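Local coordinates for dipeptide Epimerase (Enterococcus faecalis, PDB 3KUM), which belongs to the mandelate racemase/muconate lactonizing enzyme family of the enolase superfamily and binds magnesium in a TIM-barrel domain, at residues A[159-164]-A[187-192]. Numbering follows the deposited sequence.
Sequences KIKVGT and RLDANQ. With MG (magnesium ion), chain K; TYR (tyrosine), chain J; ARG (arginine), chain I.
Lys161 reaches Asp189 because its chain turns at the second torsion (chi2 -74°) and then runs straight, whereas Lys159, with CG anti to the backbone N (chi1 -179°), stays extended to its tip. Asp189 also sets CG anti to its N, which turns the carboxylate toward both lysine ends. NZ of Lys161 meets Asp189 OD2 at 2.7 Å from above the carboxylate plane, in a salt bridge. The same NZ gives a second bond of 2.7 Å to Asn191 OD1, this one in the amide plane on a lone pair. Asp189 OD2 binds magnesium at 2.3 Å, alongside Glu215 and Asp240, while OD1 accepts the backbone N of Asn191 in an Asx turn; the carboxylate is thus held at both oxygens. Asn191 suits its place by using both amide ends, its ND2 donating to OXT of the bound tyrosine, which also ligates the metal. Lys159 NZ donates to the tyrosine O at 2.8 Å and is placed by salt bridges to Glu215 and Asp318.

Beneath lie neighbouring parallel strands of the barrel, successive in a beta-alpha-beta unit; Ile160 N to Arg187 O (2.7 Å) is the first of three backbone bonds. Ile160 and Leu188, side by side, touch Ile176 and Val173 of helix 166-180, so apolar chains suit this buried face. The lysines and magnesium probably offset part of the site's acidic charge, giving the tyrosine carboxylate cationic partners besides Asn191 ND2.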
loop_
_atom_site.group_PDB
_atom_site.type_symbol
_atom_site.label_atom_id
_atom_site.label_comp_id
_atom_site.label_asym_id
_atom_site.label_seq_id
_atom_site.Cartn_x
_atom_site.Cartn_y
_atom_site.Cartn_z
ATOM N N LYS A 159 -10.353 -0.465 -26.715
ATOM C CA LYS A 159 -10.864 0.665 -25.952
ATOM C C LYS A 159 -11.405 1.636 -26.998
ATOM O O LYS A 159 -10.684 2.030 -27.911
ATOM C CB LYS A 159 -9.745 1.321 -25.133
ATOM C CG LYS A 159 -10.220 2.499 -24.288
ATOM C CD LYS A 159 -9.181 2.934 -23.256
ATOM C CE LYS A 159 -9.713 4.082 -22.411
ATOM N NZ LYS A 159 -8.796 4.466 -21.303
ATOM N N ILE A 160 -12.674 2.010 -26.861
ATOM C CA ILE A 160 -13.325 2.897 -27.819
ATOM C C ILE A 160 -13.704 4.259 -27.261
ATOM O O ILE A 160 -14.467 4.359 -26.305
ATOM C CB ILE A 160 -14.608 2.238 -28.382
ATOM C CG1 ILE A 160 -14.254 0.894 -29.026
ATOM C CG2 ILE A 160 -15.280 3.172 -29.393
ATOM C CD1 ILE A 160 -15.466 0.053 -29.391
ATOM N N LYS A 161 -13.181 5.311 -27.882
ATOM C CA LYS A 161 -13.483 6.669 -27.454
ATOM C C LYS A 161 -14.785 7.159 -28.086
ATOM O O LYS A 161 -15.078 6.860 -29.242
ATOM C CB LYS A 161 -12.339 7.617 -27.840
ATOM C CG LYS A 161 -11.024 7.369 -27.100
ATOM C CD LYS A 161 -11.096 7.851 -25.657
ATOM C CE LYS A 161 -9.776 7.633 -24.933
ATOM N NZ LYS A 161 -9.821 8.115 -23.523
ATOM N N VAL A 162 -15.561 7.909 -27.312
ATOM C CA VAL A 162 -16.822 8.469 -27.773
ATOM C C VAL A 162 -17.010 9.766 -27.005
ATOM O O VAL A 162 -16.305 10.012 -26.027
ATOM C CB VAL A 162 -18.018 7.529 -27.472
ATOM C CG1 VAL A 162 -17.826 6.190 -28.173
ATOM C CG2 VAL A 162 -18.165 7.329 -25.974
ATOM N N GLY A 163 -17.948 10.597 -27.441
ATOM C CA GLY A 163 -18.176 11.848 -26.745
ATOM C C GLY A 163 -18.580 13.041 -27.591
ATOM O O GLY A 163 -18.504 14.174 -27.118
ATOM N N THR A 164 -19.003 12.808 -28.832
ATOM C CA THR A 164 -19.435 13.907 -29.702
ATOM C C THR A 164 -20.940 14.118 -29.556
ATOM O O THR A 164 -21.449 15.227 -29.731
ATOM C CB THR A 164 -19.132 13.615 -31.184
ATOM O OG1 THR A 164 -19.846 12.444 -31.598
ATOM C CG2 THR A 164 -17.645 13.402 -31.387
ATOM N N ARG A 187 -14.403 -1.932 -24.392
ATOM C CA ARG A 187 -14.562 -0.985 -23.293
ATOM C C ARG A 187 -14.738 0.394 -23.926
ATOM O O ARG A 187 -14.104 0.700 -24.929
ATOM C CB ARG A 187 -13.332 -1.019 -22.370
ATOM C CG ARG A 187 -11.996 -1.080 -23.098
ATOM C CD ARG A 187 -10.825 -1.407 -22.155
ATOM N NE ARG A 187 -11.072 -2.600 -21.344
ATOM C CZ ARG A 187 -10.123 -3.385 -20.837
ATOM N NH1 ARG A 187 -8.836 -3.126 -21.048
ATOM N NH2 ARG A 187 -10.464 -4.433 -20.108
ATOM N N LEU A 188 -15.612 1.216 -23.356
ATOM C CA LEU A 188 -15.843 2.546 -23.906
ATOM C C LEU A 188 -15.328 3.615 -22.954
ATOM O O LEU A 188 -15.301 3.416 -21.740
ATOM C CB LEU A 188 -17.335 2.779 -24.149
ATOM C CG LEU A 188 -18.133 1.694 -24.878
ATOM C CD1 LEU A 188 -19.570 2.170 -25.032
ATOM C CD2 LEU A 188 -17.516 1.392 -26.231
ATOM N N ASP A 189 -14.938 4.750 -23.520
ATOM C CA ASP A 189 -14.425 5.875 -22.749
ATOM C C ASP A 189 -15.037 7.151 -23.329
ATOM O O ASP A 189 -14.740 7.519 -24.463
ATOM C CB ASP A 189 -12.902 5.937 -22.873
ATOM C CG ASP A 189 -12.269 6.865 -21.855
ATOM O OD1 ASP A 189 -12.971 7.770 -21.358
ATOM O OD2 ASP A 189 -11.068 6.689 -21.562
ATOM N N ALA A 190 -15.882 7.825 -22.554
ATOM C CA ALA A 190 -16.532 9.047 -23.023
ATOM C C ALA A 190 -15.887 10.337 -22.513
ATOM O O ALA A 190 -16.423 11.428 -22.708
ATOM C CB ALA A 190 -18.008 9.025 -22.631
ATOM N N ASN A 191 -14.736 10.210 -21.869
ATOM C CA ASN A 191 -14.039 11.364 -21.317
ATOM C C ASN A 191 -14.932 12.516 -20.857
ATOM O O ASN A 191 -14.836 13.632 -21.368
ATOM C CB ASN A 191 -12.993 11.882 -22.306
ATOM C CG ASN A 191 -11.760 10.996 -22.356
ATOM O OD1 ASN A 191 -11.571 10.221 -23.296
ATOM N ND2 ASN A 191 -10.917 11.096 -21.326
ATOM N N GLN A 192 -15.802 12.222 -19.895
ATOM C CA GLN A 192 -16.707 13.204 -19.291
ATOM C C GLN A 192 -17.725 13.858 -20.224
ATOM O O GLN A 192 -18.361 14.842 -19.846
ATOM C CB GLN A 192 -15.885 14.316 -18.635
ATOM C CG GLN A 192 -14.636 13.836 -17.928
ATOM C CD GLN A 192 -13.779 14.983 -17.447
ATOM O OE1 GLN A 192 -14.228 15.827 -16.665
ATOM N NE2 GLN A 192 -12.541 15.027 -17.915
HETATM MG MG MG K . -10.205 7.432 -19.594
HETATM N N TYR J . -5.477 8.041 -22.186
HETATM C CA TYR J . -6.465 8.943 -21.606
HETATM C C TYR J . -7.690 8.222 -21.048
HETATM O O TYR J . -7.605 6.998 -20.794
HETATM C CB TYR J . -6.906 9.965 -22.652
HETATM C CG TYR J . -5.799 10.880 -23.113
HETATM C CD1 TYR J . -5.716 11.273 -24.444
HETATM C CD2 TYR J . -4.836 11.361 -22.218
HETATM C CE1 TYR J . -4.709 12.118 -24.884
HETATM C CE2 TYR J . -3.814 12.210 -22.648
HETATM C CZ TYR J . -3.760 12.582 -23.988
HETATM O OH TYR J . -2.754 13.395 -24.457
HETATM O OXT TYR J . -8.718 8.913 -20.853
HETATM N N ARG I . -5.190 4.905 -23.991
HETATM C CA ARG I . -4.673 6.261 -23.618
HETATM C C ARG I . -5.811 7.127 -23.092
HETATM O O ARG I . -6.965 6.972 -23.503
HETATM C CB ARG I . -4.059 6.948 -24.839
HETATM C CG ARG I . -3.162 6.067 -25.663
HETATM C CD ARG I . -3.031 6.638 -27.054
HETATM N NE ARG I . -2.573 5.641 -28.011
HETATM C CZ ARG I . -2.668 5.779 -29.329
HETATM N NH1 ARG I . -3.209 6.876 -29.843
HETATM N NH2 ARG I . -2.221 4.823 -30.132
HETATM O O HOH W 1 -13.346 10.371 -25.505
HETATM O O HOH W 2 -11.769 8.694 -19.106
#